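Local coordinates for protein peptidoglycan D,D-transpeptidase FtsI (Yersinia pestis, PDB 6SYN) that catalyses the D,D-transpeptidation that cross-links peptidoglycan, probably at the division septum, and is acylated by beta-lactams as a class B penicillin-binding protein, at residues A[17-22]-A[110-115]; A[59-64]-A[93-98]; A[119-124]-A[226-231]. One frame throughout, in Å; residues are numbered along the deposited sequence.

Contact 1 (A[17-22]-A[110-115]); sequences GMISDR and SRRYYP
The chain of Arg112 leaves its backbone with CG anti to N (chi1 -154°), turns at chi2 (41°) and then runs extended, a course that carries its guanidinium across to the carbonyl oxygen of Gly17. Both terminal nitrogens use that one oxygen, which sits at the edge of the guanidinium and near its plane. Arg112 NH1 is modelled 2.5 Å from Gly17 O, a length that is doubtful at this resolution. The second bond, from Arg112 NH2 to Gly17 O at 3.0 Å, is bent and weak. Ile19 packs beside the guanidinium: its side chain crosses that of Arg112 at about a right angle, with Ile19 CG1 3.7 Å from Arg112 NH1, approaching obliquely. The third nitrogen, NE, forms a salt bridge with Glu138, whose carboxylate also takes the hydroxyl of Tyr114, so the buried guanidinium is held from two directions and its charge is probably balanced there. Strands 19-20 and 104-113 both pair with strand 26-38, which supplies Ala28 as a neighbour of Ile19 and Arg112. The arrangement is a buried arginine of strand 104-113 gripping the backbone carbonyl of the loop that leads into strand 19-20, in the N-terminal, non-catalytic module of a class B penicillin-binding protein.

Contact 2 (A[59-64]-A[93-98]); sequences SDALEI and GDYIRK
Tyr95 brings the CD2-CE2 part of its ring against the methyl of Ala61, with CE2 4.0 Å and CD2 4.1 Å from Ala61 CB. This is helix-helix packing within the N-terminal module: the last turn of helix 54-62 meets helix 90-97 through a small, purely apolar patch. CG of Tyr95 stands anti to the backbone N (chi1 173°), which carries the ring across to the neighbouring helix, where it also touches Ala57, one turn before Ala61. The methyl comes at the ring obliquely, and the hydroxyl lies farther from it than CD2 and CE2 do.

The second pair is more enclosed. Leu62 and Ile96 cross at about a right angle and touch through their terminal methyls, Leu62 CD2 lying 3.8 Å from Ile96 CD1. Ile96 points toward helix 54-62 and is buried; it reaches Leu58 there, and on strand 104-113 it meets Ile104 and Leu106, so this one side chain joins the two helices to the sheet beneath them.

Immediately after Leu62 the first helix stops in a Schellman motif. Glu63 is the C-prime residue, with phi at +50°, and the chain turns back so that Ile64 N bonds to Ser59 O at 2.9 Å, while the companion bond from Glu63 N to Asp60 O is weak. The same turn is closed a second time by a side chain: Ser59 OG donates to Ile64 O across 2.6 Å, approaching from above the carbonyl plane, 42° out of it.

Contact 3 (A[119-124]-A[226-231]); sequences VMAHII and YNPNNL
Ala121 and His122, neighbours on the short helix 121-124, both meet the ring of Tyr226, one at its face and the other at its edge. The methyl of Ala121 sits over one face in a CH-pi contact, with CB 4.1 Å from the ring centroid and 13° off the normal, displaced toward the rim so that CZ is among the closest ring atoms. The same methyl, Ala121 CB, lies 3.6 Å from Tyr226 O and 4.4 Å from Pro228 CG, so it is in contact with ring, backbone oxygen and proline. His122 forms a T-shaped pair with the tyrosine: the edge of Tyr226 is directed at the imidazole face, the planes stand at 83° and the centroids are 5.7 Å apart. His122 CE1 and Tyr226 CD2 meet at 4.3 Å.

With chi1 at 70°, CG of Tyr226 lies between the backbone N and the carbonyl carbon, and from there the ring reaches both Ala121 and His122.

One shell further out, His122 NE2 makes a weak hydrogen bond to Pro224 O, which ties the imidazole to the chain just ahead of the tyrosine. The loop beyond is shaped by an Asx turn, in which Asn227 OD1 accepts from Asn229 N at 3.2 Å. Asn229 in turn donates through ND2 to the backbone oxygen of Tyr114. On the helix side, Ile123 rests on Gln186 of helix 183-199 and on Met220 of strand 217-223. Overall this is an interdomain packing site of a class B penicillin-binding protein, where a short helix of the N-terminal module meets the loop that follows strand 217-223 of the transpeptidase domain.

How the contacts relate
Starting from the N terminus, residues 17-22 run toward strand 26-38, and contact 1 closes a long loop when the chain returns at 110-115. Contact 2, between 59-64 and 93-98, is nested inside that loop: it packs two helices at the far part of the N-terminal module, its centre about 28 Å from that of contact 1. Strand 104-113 carries the chain from the second helix back to contact 1. Contact 3 opens just afterwards, at 119-124, and closes at 226-231, in series with the others. Contacts 1 and 3 touch, 110-115 packing against both 119-124 and 226-231, so the end of strand 104-113 abuts the junction with the transpeptidase domain.

Contact 1 (A[17-22]-A[110-115])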
loop_
_atom_site.group_PDB
_atom_site.type_symbol
_atom_site.label_atom_id
_atom_site.label_comp_id
_atom_site.label_asym_id
_atom_site.label_seq_id
_atom_site.Cartn_x
_atom_site.Cartn_y
_atom_site.Cartn_z
ATOM N N GLY A 17 25.729 0.790 2.174
ATOM C CA GLY A 17 25.464 0.405 0.773
ATOM C C GLY A 17 24.354 1.250 0.172
ATOM O O GLY A 17 23.560 1.804 0.938
ATOM N N MET A 18 24.294 1.350 -1.154
ATOM C CA MET A 18 23.339 2.242 -1.860
ATOM C C MET A 18 22.091 1.450 -2.272
ATOM O O MET A 18 22.241 0.390 -2.927
ATOM C CB MET A 18 23.986 2.857 -3.102
ATOM C CG MET A 18 23.238 4.060 -3.610
ATOM S SD MET A 18 23.733 4.483 -5.285
ATOM C CE MET A 18 22.734 3.322 -6.215
ATOM N N ILE A 19 20.905 1.961 -1.919
ATOM C CA ILE A 19 19.592 1.399 -2.353
ATOM C C ILE A 19 19.153 2.135 -3.620
ATOM O O ILE A 19 19.021 3.375 -3.574
ATOM C CB ILE A 19 18.516 1.497 -1.254
ATOM C CG1 ILE A 19 19.047 1.056 0.114
ATOM C CG2 ILE A 19 17.282 0.710 -1.673
ATOM C CD1 ILE A 19 18.055 1.202 1.245
ATOM N N SER A 20 18.925 1.387 -4.698
ATOM C CA SER A 20 18.431 1.904 -5.996
ATOM C C SER A 20 17.150 1.169 -6.393
ATOM O O SER A 20 16.861 0.103 -5.823
ATOM C CB SER A 20 19.481 1.761 -7.050
ATOM O OG SER A 20 19.716 0.389 -7.323
ATOM N N ASP A 21 16.426 1.729 -7.359
ATOM C CA ASP A 21 15.212 1.123 -7.967
ATOM C C ASP A 21 15.663 0.158 -9.077
ATOM O O ASP A 21 16.884 0.067 -9.336
ATOM C CB ASP A 21 14.238 2.225 -8.412
ATOM C CG ASP A 21 14.482 2.774 -9.810
ATOM O OD1 ASP A 21 15.610 2.597 -10.327
ATOM O OD2 ASP A 21 13.532 3.370 -10.376
ATOM N N ARG A 22 14.709 -0.516 -9.723
ATOM C CA ARG A 22 14.953 -1.636 -10.675
ATOM C C ARG A 22 15.903 -1.232 -11.818
ATOM O O ARG A 22 16.532 -2.152 -12.366
ATOM C CB ARG A 22 13.627 -2.195 -11.205
ATOM C CG ARG A 22 12.749 -1.221 -11.981
ATOM C CD ARG A 22 11.565 -1.944 -12.603
ATOM N NE ARG A 22 11.991 -3.204 -13.212
ATOM C CZ ARG A 22 11.931 -4.405 -12.636
ATOM N NH1 ARG A 22 11.433 -4.556 -11.421
ATOM N NH2 ARG A 22 12.382 -5.467 -13.281
ATOM N N SER A 110 28.521 10.721 7.540
ATOM C CA SER A 110 27.781 10.306 6.324
ATOM C C SER A 110 26.290 10.503 6.604
ATOM O O SER A 110 25.805 9.974 7.620
ATOM C CB SER A 110 28.125 8.888 5.936
ATOM O OG SER A 110 27.086 8.293 5.175
ATOM N N ARG A 111 25.617 11.303 5.778
ATOM C CA ARG A 111 24.160 11.547 5.894
ATOM C C ARG A 111 23.449 10.526 5.010
ATOM O O ARG A 111 23.722 10.507 3.797
ATOM C CB ARG A 111 23.813 12.977 5.480
ATOM C CG ARG A 111 22.335 13.303 5.616
ATOM C CD ARG A 111 22.013 14.713 5.173
ATOM N NE ARG A 111 20.579 14.949 5.221
ATOM C CZ ARG A 111 19.984 16.101 4.927
ATOM N NH1 ARG A 111 20.693 17.151 4.550
ATOM N NH2 ARG A 111 18.671 16.201 5.015
ATOM N N ARG A 112 22.604 9.686 5.599
ATOM C CA ARG A 112 21.705 8.802 4.826
ATOM C C ARG A 112 20.657 9.707 4.170
ATOM O O ARG A 112 19.741 10.159 4.882
ATOM C CB ARG A 112 21.117 7.715 5.735
ATOM C CG ARG A 112 20.707 6.443 5.008
ATOM C CD ARG A 112 21.690 6.015 3.937
ATOM N NE ARG A 112 21.345 4.707 3.417
ATOM C CZ ARG A 112 22.053 4.029 2.520
ATOM N NH1 ARG A 112 21.623 2.844 2.119
ATOM N NH2 ARG A 112 23.180 4.522 2.033
ATOM N N TYR A 113 20.835 10.007 2.879
ATOM C CA TYR A 113 20.002 10.975 2.114
ATOM C C TYR A 113 19.065 10.220 1.166
ATOM O O TYR A 113 19.505 9.267 0.491
ATOM C CB TYR A 113 20.880 11.991 1.376
ATOM C CG TYR A 113 20.097 12.910 0.474
ATOM C CD1 TYR A 113 19.313 13.929 0.994
ATOM C CD2 TYR A 113 20.096 12.729 -0.900
ATOM C CE1 TYR A 113 18.563 14.753 0.169
ATOM C CE2 TYR A 113 19.350 13.540 -1.736
ATOM C CZ TYR A 113 18.580 14.556 -1.201
ATOM O OH TYR A 113 17.850 15.360 -2.027
ATOM N N TYR A 114 17.799 10.646 1.126
ATOM C CA TYR A 114 16.705 10.013 0.343
ATOM C C TYR A 114 16.270 10.961 -0.773
ATOM O O TYR A 114 15.443 11.839 -0.540
ATOM C CB TYR A 114 15.555 9.621 1.275
ATOM C CG TYR A 114 15.995 8.764 2.432
ATOM C CD1 TYR A 114 16.224 7.404 2.268
ATOM C CD2 TYR A 114 16.231 9.318 3.684
ATOM C CE1 TYR A 114 16.649 6.613 3.324
ATOM C CE2 TYR A 114 16.658 8.540 4.749
ATOM C CZ TYR A 114 16.869 7.184 4.566
ATOM O OH TYR A 114 17.299 6.405 5.599
ATOM N N PRO A 115 16.806 10.808 -2.010
ATOM C CA PRO A 115 16.471 11.701 -3.125
ATOM C C PRO A 115 15.024 11.603 -3.637
ATOM O O PRO A 115 14.621 12.516 -4.320
ATOM C CB PRO A 115 17.443 11.279 -4.242
ATOM C CG PRO A 115 18.528 10.518 -3.523
ATOM C CD PRO A 115 17.792 9.797 -2.416
#

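Contact 2 (A[59-64]-A[93-98])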
loop_
_atom_site.group_PDB
_atom_site.type_symbol
_atom_site.label_atom_id
_atom_site.label_comp_id
_atom_site.label_asym_id
_atom_site.label_seq_id
_atom_site.Cartn_x
_atom_site.Cartn_y
_atom_site.Cartn_z
ATOM N N SER A 59 20.862 30.754 16.047
ATOM C CA SER A 59 19.478 30.692 15.510
ATOM C C SER A 59 19.473 31.226 14.072
ATOM O O SER A 59 19.081 30.458 13.168
ATOM C CB SER A 59 18.503 31.434 16.385
ATOM O OG SER A 59 17.393 31.900 15.627
ATOM N N ASP A 60 19.925 32.471 13.878
ATOM C CA ASP A 60 19.911 33.190 12.572
ATOM C C ASP A 60 20.764 32.431 11.548
ATOM O O ASP A 60 20.346 32.356 10.376
ATOM C CB ASP A 60 20.411 34.633 12.708
ATOM C CG ASP A 60 19.526 35.543 13.553
ATOM O OD1 ASP A 60 18.285 35.391 13.491
ATOM O OD2 ASP A 60 20.086 36.403 14.268
ATOM N N ALA A 61 21.914 31.896 11.970
ATOM C CA ALA A 61 22.861 31.136 11.117
ATOM C C ALA A 61 22.267 29.775 10.733
ATOM O O ALA A 61 22.537 29.321 9.610
ATOM C CB ALA A 61 24.182 30.968 11.825
ATOM N N LEU A 62 21.505 29.141 11.630
ATOM C CA LEU A 62 20.815 27.849 11.360
ATOM C C LEU A 62 19.482 28.099 10.645
ATOM O O LEU A 62 18.886 27.107 10.192
ATOM C CB LEU A 62 20.568 27.092 12.669
ATOM C CG LEU A 62 21.781 26.422 13.311
ATOM C CD1 LEU A 62 21.349 25.584 14.507
ATOM C CD2 LEU A 62 22.541 25.562 12.312
ATOM N N GLU A 63 19.045 29.362 10.552
ATOM C CA GLU A 63 17.685 29.791 10.111
ATOM C C GLU A 63 16.623 29.006 10.899
ATOM O O GLU A 63 15.667 28.488 10.278
ATOM C CB GLU A 63 17.490 29.613 8.603
ATOM C CG GLU A 63 18.772 29.453 7.807
ATOM C CD GLU A 63 18.528 29.375 6.310
ATOM O OE1 GLU A 63 17.601 30.069 5.832
ATOM O OE2 GLU A 63 19.249 28.612 5.628
ATOM N N ILE A 64 16.798 28.911 12.216
ATOM C CA ILE A 64 15.842 28.256 13.155
ATOM C C ILE A 64 15.602 29.228 14.307
ATOM O O ILE A 64 16.525 29.491 15.074
ATOM C CB ILE A 64 16.391 26.889 13.617
ATOM C CG1 ILE A 64 16.483 25.911 12.441
ATOM C CG2 ILE A 64 15.562 26.322 14.763
ATOM C CD1 ILE A 64 17.178 24.599 12.748
ATOM N N GLY A 93 29.328 26.319 9.155
ATOM C CA GLY A 93 29.922 25.341 10.093
ATOM C C GLY A 93 31.122 25.910 10.830
ATOM O O GLY A 93 31.282 25.602 12.023
ATOM N N ASP A 94 31.927 26.728 10.149
ATOM C CA ASP A 94 33.127 27.398 10.717
ATOM C C ASP A 94 32.684 28.502 11.688
ATOM O O ASP A 94 33.383 28.708 12.697
ATOM C CB ASP A 94 34.026 27.944 9.601
ATOM C CG ASP A 94 35.479 28.133 10.003
ATOM O OD1 ASP A 94 36.104 27.134 10.438
ATOM O OD2 ASP A 94 35.975 29.274 9.875
ATOM N N TYR A 95 31.576 29.189 11.389
ATOM C CA TYR A 95 31.063 30.364 12.147
ATOM C C TYR A 95 30.425 29.887 13.458
ATOM O O TYR A 95 30.629 30.554 14.487
ATOM C CB TYR A 95 30.109 31.166 11.253
ATOM C CG TYR A 95 29.349 32.311 11.879
ATOM C CD1 TYR A 95 29.873 33.595 11.920
ATOM C CD2 TYR A 95 28.055 32.131 12.344
ATOM C CE1 TYR A 95 29.151 34.655 12.450
ATOM C CE2 TYR A 95 27.319 33.178 12.876
ATOM C CZ TYR A 95 27.866 34.448 12.927
ATOM O OH TYR A 95 27.135 35.475 13.453
ATOM N N ILE A 96 29.693 28.769 13.417
ATOM C CA ILE A 96 29.065 28.127 14.614
ATOM C C ILE A 96 30.174 27.607 15.537
ATOM O O ILE A 96 30.025 27.740 16.756
ATOM C CB ILE A 96 28.085 27.005 14.217
ATOM C CG1 ILE A 96 26.926 27.526 13.359
ATOM C CG2 ILE A 96 27.575 26.278 15.453
ATOM C CD1 ILE A 96 26.180 26.444 12.600
ATOM N N ARG A 97 31.233 27.020 14.973
ATOM C CA ARG A 97 32.425 26.544 15.730
ATOM C C ARG A 97 33.037 27.725 16.505
ATOM O O ARG A 97 33.335 27.554 17.706
ATOM C CB ARG A 97 33.440 25.911 14.770
ATOM C CG ARG A 97 34.561 25.126 15.441
ATOM C CD ARG A 97 35.624 24.688 14.446
ATOM N NE ARG A 97 35.037 23.959 13.326
ATOM C CZ ARG A 97 34.845 22.637 13.270
ATOM N NH1 ARG A 97 35.212 21.851 14.272
ATOM N NH2 ARG A 97 34.280 22.107 12.196
ATOM N N LYS A 98 33.184 28.883 15.847
ATOM C CA LYS A 98 33.895 30.085 16.367
ATOM C C LYS A 98 33.030 30.819 17.400
ATOM O O LYS A 98 33.557 31.756 18.042
ATOM C CB LYS A 98 34.283 31.015 15.211
ATOM C CG LYS A 98 35.757 30.971 14.824
ATOM C CD LYS A 98 36.012 30.891 13.337
ATOM C CE LYS A 98 36.884 29.710 12.966
ATOM N NZ LYS A 98 38.313 29.962 13.252
#

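Contact 3 (A[119-124]-A[226-231])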
loop_
_atom_site.group_PDB
_atom_site.type_symbol
_atom_site.label_atom_id
_atom_site.label_comp_id
_atom_site.label_asym_id
_atom_site.label_seq_id
_atom_site.Cartn_x
_atom_site.Cartn_y
_atom_site.Cartn_z
ATOM N N VAL A 119 8.008 10.008 -1.019
ATOM C CA VAL A 119 7.389 9.116 -2.052
ATOM C C VAL A 119 7.740 7.644 -1.761
ATOM O O VAL A 119 6.810 6.817 -1.753
ATOM C CB VAL A 119 7.807 9.553 -3.475
ATOM C CG1 VAL A 119 7.272 8.628 -4.559
ATOM C CG2 VAL A 119 7.396 10.989 -3.773
ATOM N N MET A 120 9.020 7.324 -1.536
ATOM C CA MET A 120 9.498 5.946 -1.223
ATOM C C MET A 120 9.532 5.728 0.297
ATOM O O MET A 120 9.848 4.599 0.708
ATOM C CB MET A 120 10.917 5.692 -1.748
ATOM C CG MET A 120 11.100 5.817 -3.256
ATOM S SD MET A 120 10.632 4.369 -4.259
ATOM C CE MET A 120 10.990 3.003 -3.156
ATOM N N ALA A 121 9.253 6.760 1.102
ATOM C CA ALA A 121 9.589 6.806 2.548
ATOM C C ALA A 121 9.245 5.470 3.218
ATOM O O ALA A 121 10.109 4.915 3.910
ATOM C CB ALA A 121 8.882 7.956 3.219
ATOM N N HIS A 122 8.029 4.969 3.009
ATOM C CA HIS A 122 7.494 3.764 3.693
ATOM C C HIS A 122 8.283 2.514 3.272
ATOM O O HIS A 122 8.570 1.691 4.160
ATOM C CB HIS A 122 5.984 3.658 3.454
ATOM C CG HIS A 122 5.213 4.704 4.186
ATOM N ND1 HIS A 122 5.021 4.651 5.559
ATOM C CD2 HIS A 122 4.613 5.836 3.759
ATOM C CE1 HIS A 122 4.322 5.700 5.941
ATOM N NE2 HIS A 122 4.062 6.446 4.855
ATOM N N ILE A 123 8.642 2.392 1.989
ATOM C CA ILE A 123 9.408 1.237 1.420
ATOM C C ILE A 123 10.835 1.231 1.986
ATOM O O ILE A 123 11.284 0.182 2.466
ATOM C CB ILE A 123 9.449 1.300 -0.121
ATOM C CG1 ILE A 123 8.043 1.316 -0.728
ATOM C CG2 ILE A 123 10.308 0.170 -0.680
ATOM C CD1 ILE A 123 7.996 1.028 -2.213
ATOM N N ILE A 124 11.529 2.362 1.873
ATOM C CA ILE A 124 12.970 2.516 2.220
ATOM C C ILE A 124 13.094 2.568 3.742
ATOM O O ILE A 124 13.862 1.770 4.301
ATOM C CB ILE A 124 13.568 3.777 1.567
ATOM C CG1 ILE A 124 13.320 3.826 0.055
ATOM C CG2 ILE A 124 15.046 3.897 1.901
ATOM C CD1 ILE A 124 14.041 2.759 -0.738
ATOM N N TYR A 226 5.617 10.783 5.307
ATOM C CA TYR A 226 6.498 11.617 6.160
ATOM C C TYR A 226 7.733 11.974 5.344
ATOM O O TYR A 226 8.012 11.264 4.361
ATOM C CB TYR A 226 6.879 10.892 7.455
ATOM C CG TYR A 226 7.822 9.720 7.330
ATOM C CD1 TYR A 226 9.196 9.895 7.333
ATOM C CD2 TYR A 226 7.344 8.423 7.274
ATOM C CE1 TYR A 226 10.068 8.819 7.250
ATOM C CE2 TYR A 226 8.199 7.337 7.188
ATOM C CZ TYR A 226 9.566 7.532 7.179
ATOM O OH TYR A 226 10.398 6.453 7.098
ATOM N N ASN A 227 8.444 13.029 5.742
ATOM C CA ASN A 227 9.726 13.420 5.106
ATOM C C ASN A 227 10.880 12.798 5.892
ATOM O O ASN A 227 11.107 13.141 7.050
ATOM C CB ASN A 227 9.850 14.936 4.957
ATOM C CG ASN A 227 11.018 15.338 4.077
ATOM O OD1 ASN A 227 11.760 14.493 3.575
ATOM N ND2 ASN A 227 11.185 16.635 3.879
ATOM N N PRO A 228 11.643 11.865 5.274
ATOM C CA PRO A 228 12.720 11.150 5.960
ATOM C C PRO A 228 14.051 11.911 5.967
ATOM O O PRO A 228 14.983 11.436 6.573
ATOM C CB PRO A 228 12.854 9.873 5.119
ATOM C CG PRO A 228 12.526 10.328 3.713
ATOM C CD PRO A 228 11.510 11.442 3.872
ATOM N N ASN A 229 14.096 13.066 5.301
ATOM C CA ASN A 229 15.324 13.876 5.103
ATOM C C ASN A 229 15.436 14.971 6.171
ATOM O O ASN A 229 16.574 15.398 6.432
ATOM C CB ASN A 229 15.354 14.505 3.708
ATOM C CG ASN A 229 15.651 13.508 2.607
ATOM O OD1 ASN A 229 16.512 12.645 2.754
ATOM N ND2 ASN A 229 14.955 13.637 1.489
ATOM N N ASN A 230 14.321 15.409 6.767
ATOM C CA ASN A 230 14.274 16.668 7.563
ATOM C C ASN A 230 14.441 16.361 9.059
ATOM O O ASN A 230 14.537 15.169 9.414
ATOM C CB ASN A 230 13.035 17.503 7.217
ATOM C CG ASN A 230 11.725 16.950 7.740
ATOM O OD1 ASN A 230 10.695 17.617 7.646
ATOM N ND2 ASN A 230 11.742 15.742 8.284
ATOM N N LEU A 231 14.514 17.414 9.884
ATOM C CA LEU A 231 14.742 17.352 11.357
ATOM C C LEU A 231 13.411 17.151 12.095
ATOM O O LEU A 231 13.444 16.611 13.220
ATOM C CB LEU A 231 15.414 18.656 11.800
ATOM C CG LEU A 231 16.790 18.926 11.195
ATOM C CD1 LEU A 231 17.067 20.423 11.131
ATOM C CD2 LEU A 231 17.875 18.204 11.977
#